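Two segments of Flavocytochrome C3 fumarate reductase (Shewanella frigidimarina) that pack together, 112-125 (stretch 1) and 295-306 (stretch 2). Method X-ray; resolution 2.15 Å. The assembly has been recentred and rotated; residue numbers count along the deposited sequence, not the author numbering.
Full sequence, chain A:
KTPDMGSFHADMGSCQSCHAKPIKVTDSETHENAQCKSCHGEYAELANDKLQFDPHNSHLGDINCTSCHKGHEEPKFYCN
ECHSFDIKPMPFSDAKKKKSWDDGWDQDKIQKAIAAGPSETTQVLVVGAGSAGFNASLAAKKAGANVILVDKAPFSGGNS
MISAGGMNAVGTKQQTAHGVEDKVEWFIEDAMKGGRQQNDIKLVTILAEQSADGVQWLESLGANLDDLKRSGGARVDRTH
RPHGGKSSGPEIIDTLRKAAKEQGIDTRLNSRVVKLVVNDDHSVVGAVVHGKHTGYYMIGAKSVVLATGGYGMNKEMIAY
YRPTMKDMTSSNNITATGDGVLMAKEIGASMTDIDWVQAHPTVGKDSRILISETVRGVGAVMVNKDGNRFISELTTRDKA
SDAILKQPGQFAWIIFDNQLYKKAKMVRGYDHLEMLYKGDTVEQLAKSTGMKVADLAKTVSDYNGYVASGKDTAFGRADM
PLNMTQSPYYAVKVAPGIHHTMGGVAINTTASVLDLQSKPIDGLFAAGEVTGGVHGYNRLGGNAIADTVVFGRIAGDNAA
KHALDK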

ATOM      1  N   LYS A 112      -3.196 -22.505  19.105  1.00 57.72           N
ATOM      2  CA  LYS A 112      -3.240 -23.916  19.502  1.00 59.64           C
ATOM      3  C   LYS A 112      -2.701 -24.842  18.436  1.00 58.46           C
ATOM      4  O   LYS A 112      -1.869 -25.702  18.769  1.00 58.11           O
ATOM      5  CB  LYS A 112      -4.685 -24.342  19.825  1.00 62.61           C
ATOM      6  CG  LYS A 112      -4.923 -24.400  21.295  1.00 66.29           C
ATOM      7  CD  LYS A 112      -6.221 -23.805  21.795  1.00 68.71           C
ATOM      8  CE  LYS A 112      -6.190 -23.690  23.333  1.00 68.49           C
ATOM      9  NZ  LYS A 112      -7.407 -22.959  23.804  1.00 70.20           N
ATOM     10  N   ALA A 113      -3.084 -24.636  17.155  1.00 54.88           N
ATOM     11  CA  ALA A 113      -2.605 -25.582  16.137  1.00 53.46           C
ATOM     12  C   ALA A 113      -1.111 -25.424  15.890  1.00 52.28           C
ATOM     13  O   ALA A 113      -0.489 -26.423  15.552  1.00 51.94           O
ATOM     14  CB  ALA A 113      -3.340 -25.417  14.787  1.00 53.19           C
ATOM     15  N   ILE A 114      -0.557 -24.217  15.993  1.00 50.55           N
ATOM     16  CA  ILE A 114       0.899 -24.114  15.867  1.00 55.29           C
ATOM     17  C   ILE A 114       1.617 -24.679  17.105  1.00 58.93           C
ATOM     18  O   ILE A 114       2.581 -25.438  16.999  1.00 59.14           O
ATOM     19  CB  ILE A 114       1.263 -22.633  15.652  1.00 55.16           C
ATOM     20  CG1 ILE A 114       0.744 -22.110  14.288  1.00 53.71           C
ATOM     21  CG2 ILE A 114       2.772 -22.428  15.773  1.00 54.40           C
ATOM     22  CD1 ILE A 114       0.927 -20.599  14.120  1.00 53.11           C
ATOM     23  N   ALA A 115       1.143 -24.341  18.304  1.00 61.73           N
ATOM     24  CA  ALA A 115       1.755 -24.860  19.553  1.00 63.34           C
ATOM     25  C   ALA A 115       1.892 -26.378  19.467  1.00 65.27           C
ATOM     26  O   ALA A 115       2.987 -26.943  19.459  1.00 68.20           O
ATOM     27  CB  ALA A 115       0.888 -24.510  20.746  1.00 60.17           C
ATOM     28  N   ALA A 116       0.783 -27.054  19.185  1.00 65.35           N
ATOM     29  CA  ALA A 116       0.719 -28.448  18.830  1.00 63.16           C
ATOM     30  C   ALA A 116       1.582 -28.941  17.682  1.00 61.24           C
ATOM     31  O   ALA A 116       1.598 -30.176  17.634  1.00 58.65           O
ATOM     32  CB  ALA A 116      -0.736 -28.870  18.572  1.00 63.95           C
ATOM     33  N   GLY A 117       2.228 -28.156  16.836  1.00 59.75           N
ATOM     34  CA  GLY A 117       3.060 -28.655  15.754  1.00 58.18           C
ATOM     35  C   GLY A 117       2.258 -29.346  14.653  1.00 58.11           C
ATOM     36  O   GLY A 117       1.071 -29.554  14.841  1.00 56.18           O
ATOM     37  N   PRO A 118       2.882 -29.741  13.554  1.00 58.19           N
ATOM     38  CA  PRO A 118       2.219 -30.327  12.410  1.00 59.17           C
ATOM     39  C   PRO A 118       1.435 -31.592  12.680  1.00 61.61           C
ATOM     40  O   PRO A 118       1.884 -32.583  13.274  1.00 64.08           O
ATOM     41  CB  PRO A 118       3.322 -30.640  11.405  1.00 58.72           C
ATOM     42  CG  PRO A 118       4.612 -30.250  12.041  1.00 60.48           C
ATOM     43  CD  PRO A 118       4.339 -29.536  13.342  1.00 59.27           C
ATOM     44  N   SER A 119       0.209 -31.672  12.210  1.00 61.50           N
ATOM     45  CA  SER A 119      -0.680 -32.799  12.193  1.00 61.50           C
ATOM     46  C   SER A 119      -0.402 -33.793  11.062  1.00 61.28           C
ATOM     47  O   SER A 119      -0.824 -34.951  11.069  1.00 62.29           O
ATOM     48  CB  SER A 119      -2.125 -32.353  11.943  1.00 63.72           C
ATOM     49  OG  SER A 119      -2.744 -32.054  13.168  1.00 67.39           O
ATOM     50  N   GLU A 120       0.315 -33.340  10.062  1.00 58.11           N
ATOM     51  CA  GLU A 120       0.671 -34.115   8.888  1.00 58.17           C
ATOM     52  C   GLU A 120       1.778 -33.338   8.183  1.00 56.43           C
ATOM     53  O   GLU A 120       1.916 -32.175   8.559  1.00 54.32           O
ATOM     54  CB  GLU A 120      -0.496 -34.355   7.943  1.00 60.29           C
ATOM     55  CG  GLU A 120      -1.078 -33.166   7.219  1.00 63.71           C
ATOM     56  CD  GLU A 120      -2.335 -33.522   6.423  1.00 64.65           C
ATOM     57  OE1 GLU A 120      -2.044 -34.167   5.386  1.00 64.58           O
ATOM     58  OE2 GLU A 120      -3.500 -33.254   6.836  1.00 65.12           O
ATOM     59  N   THR A 121       2.529 -33.902   7.267  1.00 56.37           N
ATOM     60  CA  THR A 121       3.655 -33.120   6.711  1.00 58.70           C
ATOM     61  C   THR A 121       3.691 -33.471   5.233  1.00 58.42           C
ATOM     62  O   THR A 121       3.208 -34.595   4.929  1.00 58.11           O
ATOM     63  CB  THR A 121       4.962 -33.512   7.425  1.00 62.52           C
ATOM     64  OG1 THR A 121       5.011 -32.989   8.771  1.00 63.63           O
ATOM     65  CG2 THR A 121       6.195 -32.989   6.734  1.00 61.94           C
ATOM     66  N   THR A 122       4.139 -32.593   4.353  1.00 55.54           N
ATOM     67  CA  THR A 122       4.231 -32.868   2.932  1.00 54.60           C
ATOM     68  C   THR A 122       5.565 -32.261   2.469  1.00 48.91           C
ATOM     69  O   THR A 122       6.066 -31.580   3.322  1.00 49.47           O
ATOM     70  CB  THR A 122       3.397 -31.999   1.942  1.00 56.81           C
ATOM     71  OG1 THR A 122       2.497 -31.169   2.628  1.00 60.40           O
ATOM     72  CG2 THR A 122       2.816 -32.913   0.899  1.00 55.46           C
ATOM     73  N   GLN A 123       5.970 -32.336   1.216  1.00 47.30           N
ATOM     74  CA  GLN A 123       7.073 -31.483   0.774  1.00 47.98           C
ATOM     75  C   GLN A 123       6.619 -30.098   0.285  1.00 49.27           C
ATOM     76  O   GLN A 123       7.225 -29.048   0.602  1.00 46.13           O
ATOM     77  CB  GLN A 123       7.762 -32.333  -0.316  1.00 49.88           C
ATOM     78  CG  GLN A 123       8.336 -33.560   0.434  1.00 54.74           C
ATOM     79  CD  GLN A 123       9.205 -34.413  -0.435  1.00 55.20           C
ATOM     80  OE1 GLN A 123       8.976 -34.558  -1.648  1.00 56.01           O
ATOM     81  NE2 GLN A 123      10.215 -34.926   0.261  1.00 56.36           N
ATOM     82  N   VAL A 124       5.519 -30.090  -0.511  1.00 48.31           N
ATOM     83  CA  VAL A 124       5.053 -28.842  -1.163  1.00 48.89           C
ATOM     84  C   VAL A 124       3.571 -28.649  -0.863  1.00 46.66           C
ATOM     85  O   VAL A 124       2.750 -29.513  -1.202  1.00 46.31           O
ATOM     86  CB  VAL A 124       5.235 -28.761  -2.669  1.00 49.13           C
ATOM     87  CG1 VAL A 124       4.830 -27.402  -3.307  1.00 48.56           C
ATOM     88  CG2 VAL A 124       6.729 -28.959  -3.089  1.00 49.14           C
ATOM     89  N   LEU A 125       3.260 -27.580  -0.138  1.00 46.54           N
ATOM     90  CA  LEU A 125       1.887 -27.157   0.084  1.00 46.06           C
ATOM     91  C   LEU A 125       1.535 -26.046  -0.934  1.00 47.70           C
ATOM     92  O   LEU A 125       2.201 -25.000  -0.920  1.00 43.19           O
ATOM     93  CB  LEU A 125       1.748 -26.453   1.423  1.00 44.27           C
ATOM     94  CG  LEU A 125       0.493 -26.446   2.211  1.00 45.10           C
ATOM     95  CD1 LEU A 125       0.341 -25.125   2.941  1.00 45.59           C
ATOM     96  CD2 LEU A 125      -0.824 -26.945   1.583  1.00 44.25           C
ATOM     97  N   GLY A 295     -11.706 -28.356  11.354  1.00 53.11           N
ATOM     98  CA  GLY A 295     -11.285 -27.261  12.225  1.00 50.86           C
ATOM     99  C   GLY A 295      -9.869 -26.873  11.852  1.00 50.65           C
ATOM    100  O   GLY A 295      -9.382 -27.135  10.726  1.00 50.43           O
ATOM    101  N   TYR A 296      -9.145 -26.334  12.823  1.00 50.53           N
ATOM    102  CA  TYR A 296      -7.830 -25.761  12.602  1.00 49.05           C
ATOM    103  C   TYR A 296      -6.770 -26.790  12.820  1.00 51.31           C
ATOM    104  O   TYR A 296      -6.810 -27.494  13.852  1.00 53.64           O
ATOM    105  CB  TYR A 296      -7.554 -24.577  13.515  1.00 50.17           C
ATOM    106  CG  TYR A 296      -8.420 -23.358  13.237  1.00 51.29           C
ATOM    107  CD1 TYR A 296      -9.739 -23.286  13.673  1.00 50.66           C
ATOM    108  CD2 TYR A 296      -7.908 -22.288  12.527  1.00 50.10           C
ATOM    109  CE1 TYR A 296     -10.477 -22.155  13.404  1.00 51.51           C
ATOM    110  CE2 TYR A 296      -8.648 -21.150  12.275  1.00 47.13           C
ATOM    111  CZ  TYR A 296      -9.924 -21.096  12.691  1.00 48.09           C
ATOM    112  OH  TYR A 296     -10.689 -19.988  12.458  1.00 48.10           O
ATOM    113  N   TYR A 297      -5.803 -26.845  11.941  1.00 50.26           N
ATOM    114  CA  TYR A 297      -4.718 -27.815  12.063  1.00 50.51           C
ATOM    115  C   TYR A 297      -3.511 -27.314  11.286  1.00 51.71           C
ATOM    116  O   TYR A 297      -3.710 -26.440  10.411  1.00 52.90           O
ATOM    117  CB  TYR A 297      -5.078 -29.182  11.552  1.00 52.23           C
ATOM    118  CG  TYR A 297      -5.309 -29.371  10.082  1.00 49.41           C
ATOM    119  CD1 TYR A 297      -6.539 -28.979   9.545  1.00 51.09           C
ATOM    120  CD2 TYR A 297      -4.351 -29.911   9.260  1.00 47.90           C
ATOM    121  CE1 TYR A 297      -6.777 -29.136   8.179  1.00 51.21           C
ATOM    122  CE2 TYR A 297      -4.589 -30.067   7.907  1.00 51.23           C
ATOM    123  CZ  TYR A 297      -5.818 -29.671   7.381  1.00 51.73           C
ATOM    124  OH  TYR A 297      -6.072 -29.852   6.058  1.00 49.52           O
ATOM    125  N   MET A 298      -2.352 -27.881  11.499  1.00 50.27           N
ATOM    126  CA  MET A 298      -1.150 -27.347  10.886  1.00 50.65           C
ATOM    127  C   MET A 298      -0.663 -28.471   9.974  1.00 51.72           C
ATOM    128  O   MET A 298      -0.673 -29.617  10.390  1.00 50.19           O
ATOM    129  CB  MET A 298      -0.004 -26.928  11.804  1.00 51.57           C
ATOM    130  CG  MET A 298       1.383 -26.701  11.212  1.00 48.33           C
ATOM    131  SD  MET A 298       2.571 -26.005  12.430  1.00 50.33           S
ATOM    132  CE  MET A 298       4.082 -26.124  11.492  1.00 43.63           C
ATOM    133  N   ILE A 299      -0.247 -28.042   8.784  1.00 51.03           N
ATOM    134  CA  ILE A 299       0.462 -28.880   7.860  1.00 51.26           C
ATOM    135  C   ILE A 299       1.920 -28.383   7.870  1.00 50.00           C
ATOM    136  O   ILE A 299       2.064 -27.202   7.661  1.00 48.55           O
ATOM    137  CB  ILE A 299      -0.084 -28.759   6.416  1.00 50.26           C
ATOM    138  CG1 ILE A 299      -1.544 -29.199   6.321  1.00 52.03           C
ATOM    139  CG2 ILE A 299       0.761 -29.488   5.403  1.00 50.15           C
ATOM    140  CD1 ILE A 299      -2.213 -28.830   4.990  1.00 49.51           C
ATOM    141  N   GLY A 300       2.905 -29.247   8.081  1.00 48.75           N
ATOM    142  CA  GLY A 300       4.299 -28.746   8.006  1.00 48.60           C
ATOM    143  C   GLY A 300       4.749 -29.079   6.593  1.00 49.94           C
ATOM    144  O   GLY A 300       4.283 -30.057   5.966  1.00 49.05           O
ATOM    145  N   ALA A 301       5.644 -28.272   6.071  1.00 49.34           N
ATOM    146  CA  ALA A 301       5.969 -28.412   4.653  1.00 52.30           C
ATOM    147  C   ALA A 301       7.321 -27.716   4.491  1.00 51.02           C
ATOM    148  O   ALA A 301       7.486 -26.701   5.173  1.00 51.19           O
ATOM    149  CB  ALA A 301       4.889 -27.666   3.835  1.00 50.48           C
ATOM    150  N   LYS A 302       8.182 -28.265   3.668  1.00 50.80           N
ATOM    151  CA  LYS A 302       9.403 -27.593   3.332  1.00 54.79           C
ATOM    152  C   LYS A 302       9.139 -26.447   2.349  1.00 54.13           C
ATOM    153  O   LYS A 302       9.931 -25.510   2.407  1.00 50.35           O
ATOM    154  CB  LYS A 302      10.426 -28.554   2.716  1.00 59.61           C
ATOM    155  CG  LYS A 302      10.996 -29.519   3.772  1.00 65.47           C
ATOM    156  CD  LYS A 302      12.054 -30.456   3.121  1.00 69.64           C
ATOM    157  CE  LYS A 302      13.161 -30.828   4.124  1.00 69.79           C
ATOM    158  NZ  LYS A 302      14.531 -30.845   3.505  1.00 70.51           N
ATOM    159  N   SER A 303       8.138 -26.572   1.434  1.00 51.11           N
ATOM    160  CA  SER A 303       7.815 -25.381   0.629  1.00 49.45           C
ATOM    161  C   SER A 303       6.295 -25.127   0.576  1.00 48.23           C
ATOM    162  O   SER A 303       5.448 -26.034   0.592  1.00 47.88           O
ATOM    163  CB  SER A 303       8.334 -25.593  -0.751  1.00 48.72           C
ATOM    164  OG  SER A 303       9.712 -25.591  -0.910  1.00 54.80           O
ATOM    165  N   VAL A 304       5.903 -23.884   0.563  1.00 47.11           N
ATOM    166  CA  VAL A 304       4.551 -23.358   0.554  1.00 44.03           C
ATOM    167  C   VAL A 304       4.486 -22.395  -0.649  1.00 47.32           C
ATOM    168  O   VAL A 304       5.354 -21.560  -0.869  1.00 44.06           O
ATOM    169  CB  VAL A 304       4.198 -22.614   1.831  1.00 47.34           C
ATOM    170  CG1 VAL A 304       2.717 -22.183   1.769  1.00 44.93           C
ATOM    171  CG2 VAL A 304       4.334 -23.471   3.105  1.00 45.21           C
ATOM    172  N   VAL A 305       3.546 -22.631  -1.563  1.00 46.69           N
ATOM    173  CA  VAL A 305       3.368 -21.817  -2.779  1.00 44.55           C
ATOM    174  C   VAL A 305       2.029 -21.077  -2.639  1.00 43.38           C
ATOM    175  O   VAL A 305       0.982 -21.727  -2.493  1.00 42.77           O
ATOM    176  CB  VAL A 305       3.319 -22.717  -4.015  1.00 42.56           C
ATOM    177  CG1 VAL A 305       3.038 -21.940  -5.317  1.00 41.88           C
ATOM    178  CG2 VAL A 305       4.543 -23.609  -4.210  1.00 39.63           C
ATOM    179  N   LEU A 306       2.057 -19.785  -2.515  1.00 39.49           N
ATOM    180  CA  LEU A 306       0.845 -18.977  -2.520  1.00 40.84           C
ATOM    181  C   LEU A 306       0.294 -18.936  -3.947  1.00 39.42           C
ATOM    182  O   LEU A 306       1.064 -18.526  -4.820  1.00 42.01           O
ATOM    183  CB  LEU A 306       1.160 -17.520  -2.090  1.00 39.70           C
ATOM    184  CG  LEU A 306       1.693 -17.448  -0.631  1.00 41.95           C
ATOM    185  CD1 LEU A 306       2.015 -15.993  -0.160  1.00 40.58           C
ATOM    186  CD2 LEU A 306       0.751 -18.117   0.337  1.00 39.54           C
TER

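Two segments far apart in sequence run side by side in parallel, joined by a backbone ladder that the side chains flank. Ser-119 N donates to Met-298 O (2.9 Å), Gly-300 N to Glu-120 O (3.1 Å) and Thr-122 N to Gly-300 O (3.0 Å). Both chains then turn a corner, at Gln-123 and Lys-302, and the ladder resumes with Ser-303 N to Gln-123 O, then Leu-125 N to Ser-303 O and Val-305 N to Leu-125 O, all 2.8 Å. Met-298, all trans (t, t, t), extends toward the Gly-117 to Pro-118 turn: its SD lies 4.0 Å from Gly-117 C and its CE 3.9 Å from Pro-118 CD. Gly-300 leaves room for the proline, whose CB sits 3.6 Å from Gly-300 N; a CB on Gly-300 would come within 3.2 Å of Pro-118 CG. Leu-125, chi1 t with chi2 between wells, shares its face with Val-304 and packs on it (CD1 to Val-304 CG1, 4.0 Å), while also reaching Ile-299 and Ala-301 before the corner: CD2 meets Ile-299 CD1 at 4.1 Å and CB meets Ala-301 CB at 4.1 Å. Val-124 and Val-305, both t, touch through CG1 and CG2 respectively (3.9 Å). Glu-120, chi1 p, brings OE2 obliquely to Tyr-297 CE2 (3.5 Å). Thr-122, chi1 near -9°, places OG1 3.7 Å from Ile-299 CG2, buried without a polar partner.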